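Local coordinates for PDZ domain protein (Parabacteroides distasonis, PDB 4L8N) that is of unknown function but combines PDZ domains with a DUF4136 domain and can bind magnesium, at the interface of chains A and B. Sequence-based numbering; all coordinates share one arbitrary frame. Chains: chain A/B, PDZ domain protein.

Contact 1 and contact 2, about 32 Å apart between the centres of their C-alpha atoms, illustrate how a two-fold interface uses one set of elements twice. In each, the end of strand 222-226 and the residues just after it reach from one chain towards the loop after strand 258-268 and helix 274-285 of the other. A:Phe226, A:Phe228 and B:Tyr272 of contact 1 return in contact 2 as B:Phe226, B:Phe228 and A:Tyr272. Contact 1 adds strand 211-217 and the later half of the helix, whereas contact 2 adds the end of strand 258-268. Such reciprocal clasping suits a dimer, although the structure alone does not prove one.

Contact 1: the interface of chains A and B. Residues chain A 215-217, 226, 228; chain B 272, 280-281, 284.
A:Arg215 and B:His281 meet nearly at right angles, their guanidinium and imidazole planes turned 85° apart. From CB, the arginine sends CG to the side of its own backbone N, anti to the carbonyl carbon (chi1 -53°), and the chain then bends about CB-CG. Its CD passes B:His281 NE2 at 3.5 Å, a contact made by the aliphatic stem before the charged tip arrives. NE and CZ run on at longer range, and the terminal NH1 donates a hydrogen bond of 2.9 Å to B:His281 NE2. The acceptor lies in the guanidinium plane, yet the donor stands well out of the imidazole plane, so the bond meets the ring at a tilt. An alanine here lacks both the NH1 donor and the CD stem, and B:His281 NE2 would probably lose its partner across the contact, leaving the imidazole freer to turn.

Beside NE2, the ring carbon B:His281 CE1 packs against A:Phe228 CE2 at 3.8 Å, the two side chains running antiparallel. One residue earlier in the helix, B:Val280 meets A:Phe226 tip to tip, CG1 to CZ at 3.8 Å, while its CG2 touches the amide ND2 of A:Asn217. The hydroxyl OH of B:Tyr272 lies in plane at the edge of the A:Phe226 ring, 3.5 Å from CE2. A water links the backbone carbonyls A:Tyr216 O and B:Val280 O, at 2.7 Å from each.

In the fold, strands 211-217 and 222-226 of chain A lie against helix 274-285 of chain B, within the DUF4136 regions of both subunits.

Contact 2: the interface of chains A and B. Residues chain A 268-270, 272, 277; chain B 226-228.
Two torsions bring A:Tyr272 and B:Phe228 together: the tyrosine holds CG anti to its backbone N (chi1 -157°), and the phenylalanine holds CG anti to its carbonyl carbon (chi1 -42°). The result is an edge-to-face pair with planes 77° apart, in which B:Phe228 CE1 stands 4.1 Å above the centre of the phenol ring. The same phenylalanine is held from other directions as well. Its CZ lies in plane at the edge of the A:Tyr277 ring, 3.7 Å from CD1, and its CD1 packs against A:Leu268 CD1 at 3.7 Å, the leucine and phenylalanine side chains running in parallel.

B:Pro227 buries 82 Å² against the partner. The proline side chain runs roughly perpendicular to that of A:Tyr272, with CG 3.8 Å from the tyrosine CD1. The proline carbonyl O accepts a weak hydrogen bond from the backbone N of A:Glu269 at 3.4 Å, and A:Glu269 CG passes alongside that oxygen at 3.5 Å. A:Asp270, a magnesium-binding position of this protein, lies at the rim of the patch, and no effect of the interface on metal binding can be read from it.

In the fold, A:Leu268 ends strand 258-268 and forms an antiparallel bridge with B:Phe228, and the loop after it carries A:Tyr272 towards helix 274-285, whose early turn supplies A:Tyr277. Within the DUF4136 regions, this aromatic patch forms part of a two-fold, probably biological, dimer interface.

Contact 1: the interface of chains A and B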
loop_
_atom_site.group_PDB
_atom_site.type_symbol
_atom_site.label_atom_id
_atom_site.label_comp_id
_atom_site.label_asym_id
_atom_site.label_seq_id
_atom_site.Cartn_x
_atom_site.Cartn_y
_atom_site.Cartn_z
ATOM N N ARG A 215 15.625 -9.932 -3.016
ATOM C CA ARG A 215 15.454 -9.138 -4.229
ATOM C C ARG A 215 16.671 -9.328 -5.099
ATOM O O ARG A 215 17.733 -9.707 -4.592
ATOM C CB ARG A 215 15.216 -7.648 -3.930
ATOM C CG ARG A 215 14.085 -7.417 -2.966
ATOM C CD ARG A 215 13.165 -6.319 -3.367
ATOM N NE ARG A 215 12.032 -6.346 -2.455
ATOM C CZ ARG A 215 11.576 -5.290 -1.817
ATOM N NH1 ARG A 215 12.117 -4.102 -2.024
ATOM N NH2 ARG A 215 10.566 -5.406 -0.971
ATOM N N TYR A 216 16.536 -9.046 -6.400
ATOM C CA TYR A 216 17.669 -9.183 -7.283
ATOM C C TYR A 216 18.407 -7.841 -7.361
ATOM O O TYR A 216 17.790 -6.780 -7.495
ATOM C CB TYR A 216 17.243 -9.691 -8.654
ATOM C CG TYR A 216 18.421 -10.079 -9.511
ATOM C CD1 TYR A 216 19.052 -11.299 -9.343
ATOM C CD2 TYR A 216 18.895 -9.230 -10.510
ATOM C CE1 TYR A 216 20.139 -11.665 -10.133
ATOM C CE2 TYR A 216 19.998 -9.575 -11.290
ATOM C CZ TYR A 216 20.602 -10.805 -11.114
ATOM O OH TYR A 216 21.647 -11.196 -11.922
ATOM N N ASN A 217 19.725 -7.903 -7.245
ATOM C CA ASN A 217 20.565 -6.725 -7.260
ATOM C C ASN A 217 21.428 -6.771 -8.531
ATOM O O ASN A 217 22.409 -7.529 -8.585
ATOM C CB ASN A 217 21.402 -6.689 -5.962
ATOM C CG ASN A 217 22.318 -5.505 -5.775
ATOM O OD1 ASN A 217 23.087 -5.462 -4.819
ATOM N ND2 ASN A 217 22.282 -4.524 -6.667
ATOM N N PHE A 226 17.422 -8.481 2.069
ATOM C CA PHE A 226 17.269 -7.055 2.303
ATOM C C PHE A 226 16.608 -6.859 3.648
ATOM O O PHE A 226 15.768 -7.684 4.019
ATOM C CB PHE A 226 16.490 -6.363 1.153
ATOM C CG PHE A 226 17.364 -6.099 -0.056
ATOM C CD1 PHE A 226 17.561 -7.080 -1.021
ATOM C CD2 PHE A 226 18.027 -4.886 -0.204
ATOM C CE1 PHE A 226 18.402 -6.852 -2.109
ATOM C CE2 PHE A 226 18.874 -4.663 -1.295
ATOM C CZ PHE A 226 19.062 -5.651 -2.232
ATOM N N PHE A 228 14.107 -5.511 4.789
ATOM C CA PHE A 228 12.746 -4.985 4.646
ATOM C C PHE A 228 11.739 -5.997 5.153
ATOM O O PHE A 228 12.016 -7.187 5.144
ATOM C CB PHE A 228 12.453 -4.605 3.170
ATOM C CG PHE A 228 13.539 -3.883 2.390
ATOM C CD1 PHE A 228 14.351 -2.931 3.003
ATOM C CD2 PHE A 228 13.673 -4.071 1.019
ATOM C CE1 PHE A 228 15.348 -2.258 2.281
ATOM C CE2 PHE A 228 14.650 -3.368 0.287
ATOM C CZ PHE A 228 15.482 -2.470 0.925
ATOM N N TYR B 272 18.552 2.651 6.550
ATOM C CA TYR B 272 18.918 2.316 5.175
ATOM C C TYR B 272 19.117 3.571 4.295
ATOM O O TYR B 272 18.406 4.573 4.449
ATOM C CB TYR B 272 17.861 1.403 4.575
ATOM C CG TYR B 272 18.379 0.580 3.426
ATOM C CD1 TYR B 272 19.039 -0.624 3.648
ATOM C CD2 TYR B 272 18.232 1.014 2.112
ATOM C CE1 TYR B 272 19.548 -1.372 2.593
ATOM C CE2 TYR B 272 18.743 0.278 1.049
ATOM C CZ TYR B 272 19.400 -0.917 1.295
ATOM O OH TYR B 272 19.911 -1.654 0.259
ATOM N N VAL B 280 19.405 -0.279 -6.562
ATOM C CA VAL B 280 18.830 -1.624 -6.655
ATOM C C VAL B 280 17.468 -1.607 -7.357
ATOM O O VAL B 280 17.243 -2.413 -8.250
ATOM C CB VAL B 280 18.734 -2.295 -5.248
ATOM C CG1 VAL B 280 18.043 -3.658 -5.288
ATOM C CG2 VAL B 280 20.105 -2.430 -4.609
ATOM N N HIS B 281 16.565 -0.707 -6.951
ATOM C CA HIS B 281 15.159 -0.686 -7.373
ATOM C C HIS B 281 14.825 0.146 -8.596
ATOM O O HIS B 281 13.891 -0.255 -9.292
ATOM C CB HIS B 281 14.280 -0.302 -6.200
ATOM C CG HIS B 281 14.407 -1.297 -5.089
ATOM N ND1 HIS B 281 15.395 -1.177 -4.122
ATOM C CD2 HIS B 281 13.710 -2.441 -4.862
ATOM C CE1 HIS B 281 15.236 -2.220 -3.310
ATOM N NE2 HIS B 281 14.229 -3.001 -3.705
ATOM N N LEU B 284 14.411 -2.272 -11.408
ATOM C CA LEU B 284 13.222 -3.124 -11.236
ATOM C C LEU B 284 11.930 -2.313 -11.493
ATOM O O LEU B 284 11.043 -2.781 -12.208
ATOM C CB LEU B 284 13.177 -3.769 -9.836
ATOM C CG LEU B 284 14.310 -4.701 -9.441
ATOM C CD1 LEU B 284 14.260 -4.973 -7.952
ATOM C CD2 LEU B 284 14.287 -6.020 -10.252
HETATM O O HOH W 1 18.656 -4.650 -8.982
#

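Contact 2: the interface of chains A and B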
loop_
_atom_site.group_PDB
_atom_site.type_symbol
_atom_site.label_atom_id
_atom_site.label_comp_id
_atom_site.label_asym_id
_atom_site.label_seq_id
_atom_site.Cartn_x
_atom_site.Cartn_y
_atom_site.Cartn_z
ATOM N N LEU A 268 -9.838 -8.215 1.495
ATOM C CA LEU A 268 -11.101 -8.784 1.931
ATOM C C LEU A 268 -11.123 -10.279 2.212
ATOM O O LEU A 268 -10.530 -11.097 1.497
ATOM C CB LEU A 268 -12.178 -8.465 0.907
ATOM C CG LEU A 268 -13.002 -7.246 1.246
ATOM C CD1 LEU A 268 -12.253 -5.968 0.958
ATOM C CD2 LEU A 268 -14.238 -7.235 0.458
ATOM N N GLU A 269 -11.911 -10.601 3.255
ATOM C CA GLU A 269 -12.216 -11.932 3.791
ATOM C C GLU A 269 -13.412 -12.529 3.039
ATOM O O GLU A 269 -13.369 -13.711 2.691
ATOM C CB GLU A 269 -12.507 -11.874 5.312
ATOM C CG GLU A 269 -11.481 -11.103 6.133
ATOM C CD GLU A 269 -11.702 -11.157 7.631
ATOM O OE1 GLU A 269 -12.493 -10.338 8.153
ATOM O OE2 GLU A 269 -11.074 -12.019 8.287
ATOM N N ASP A 270 -14.475 -11.720 2.786
ATOM C CA ASP A 270 -15.674 -12.171 2.062
ATOM C C ASP A 270 -15.980 -11.275 0.876
ATOM O O ASP A 270 -15.269 -10.298 0.646
ATOM C CB ASP A 270 -16.906 -12.205 2.997
ATOM C CG ASP A 270 -16.801 -13.155 4.169
ATOM O OD1 ASP A 270 -16.775 -14.396 3.932
ATOM O OD2 ASP A 270 -16.774 -12.667 5.325
ATOM N N TYR A 272 -17.953 -8.398 -1.123
ATOM C CA TYR A 272 -18.421 -7.091 -0.667
ATOM C C TYR A 272 -18.845 -6.175 -1.837
ATOM O O TYR A 272 -18.237 -6.198 -2.914
ATOM C CB TYR A 272 -17.337 -6.426 0.168
ATOM C CG TYR A 272 -17.878 -5.385 1.110
ATOM C CD1 TYR A 272 -18.376 -5.739 2.360
ATOM C CD2 TYR A 272 -17.916 -4.042 0.747
ATOM C CE1 TYR A 272 -18.906 -4.787 3.222
ATOM C CE2 TYR A 272 -18.451 -3.081 1.597
ATOM C CZ TYR A 272 -18.944 -3.459 2.836
ATOM O OH TYR A 272 -19.475 -2.523 3.685
ATOM N N TYR A 277 -19.427 0.097 0.018
ATOM C CA TYR A 277 -18.072 0.546 0.323
ATOM C C TYR A 277 -17.956 2.073 0.109
ATOM O O TYR A 277 -17.486 2.759 1.017
ATOM C CB TYR A 277 -17.007 -0.226 -0.515
ATOM C CG TYR A 277 -15.607 0.100 -0.037
ATOM C CD1 TYR A 277 -15.029 -0.604 1.011
ATOM C CD2 TYR A 277 -14.911 1.196 -0.548
ATOM C CE1 TYR A 277 -13.789 -0.241 1.530
ATOM C CE2 TYR A 277 -13.672 1.572 -0.031
ATOM C CZ TYR A 277 -13.129 0.865 1.027
ATOM O OH TYR A 277 -11.936 1.247 1.582
ATOM N N PHE B 226 -16.080 -4.398 10.091
ATOM C CA PHE B 226 -16.060 -4.541 8.645
ATOM C C PHE B 226 -15.289 -5.794 8.298
ATOM O O PHE B 226 -14.330 -6.112 9.006
ATOM C CB PHE B 226 -15.485 -3.279 7.950
ATOM C CG PHE B 226 -16.503 -2.160 7.854
ATOM C CD1 PHE B 226 -16.690 -1.275 8.909
ATOM C CD2 PHE B 226 -17.307 -2.024 6.729
ATOM C CE1 PHE B 226 -17.659 -0.275 8.838
ATOM C CE2 PHE B 226 -18.282 -1.022 6.663
ATOM C CZ PHE B 226 -18.456 -0.164 7.722
ATOM N N PRO B 227 -15.686 -6.525 7.223
ATOM C CA PRO B 227 -14.983 -7.779 6.882
ATOM C C PRO B 227 -13.646 -7.548 6.157
ATOM O O PRO B 227 -13.325 -8.253 5.190
ATOM C CB PRO B 227 -16.004 -8.498 5.995
ATOM C CG PRO B 227 -16.725 -7.400 5.306
ATOM C CD PRO B 227 -16.839 -6.296 6.322
ATOM N N PHE B 228 -12.846 -6.583 6.630
ATOM C CA PHE B 228 -11.573 -6.264 5.975
ATOM C C PHE B 228 -10.414 -6.710 6.843
ATOM O O PHE B 228 -10.559 -6.793 8.054
ATOM C CB PHE B 228 -11.478 -4.748 5.660
ATOM C CG PHE B 228 -12.711 -4.056 5.105
ATOM C CD1 PHE B 228 -13.555 -4.704 4.205
ATOM C CD2 PHE B 228 -12.965 -2.719 5.392
ATOM C CE1 PHE B 228 -14.690 -4.063 3.686
ATOM C CE2 PHE B 228 -14.084 -2.063 4.841
ATOM C CZ PHE B 228 -14.939 -2.742 3.996
#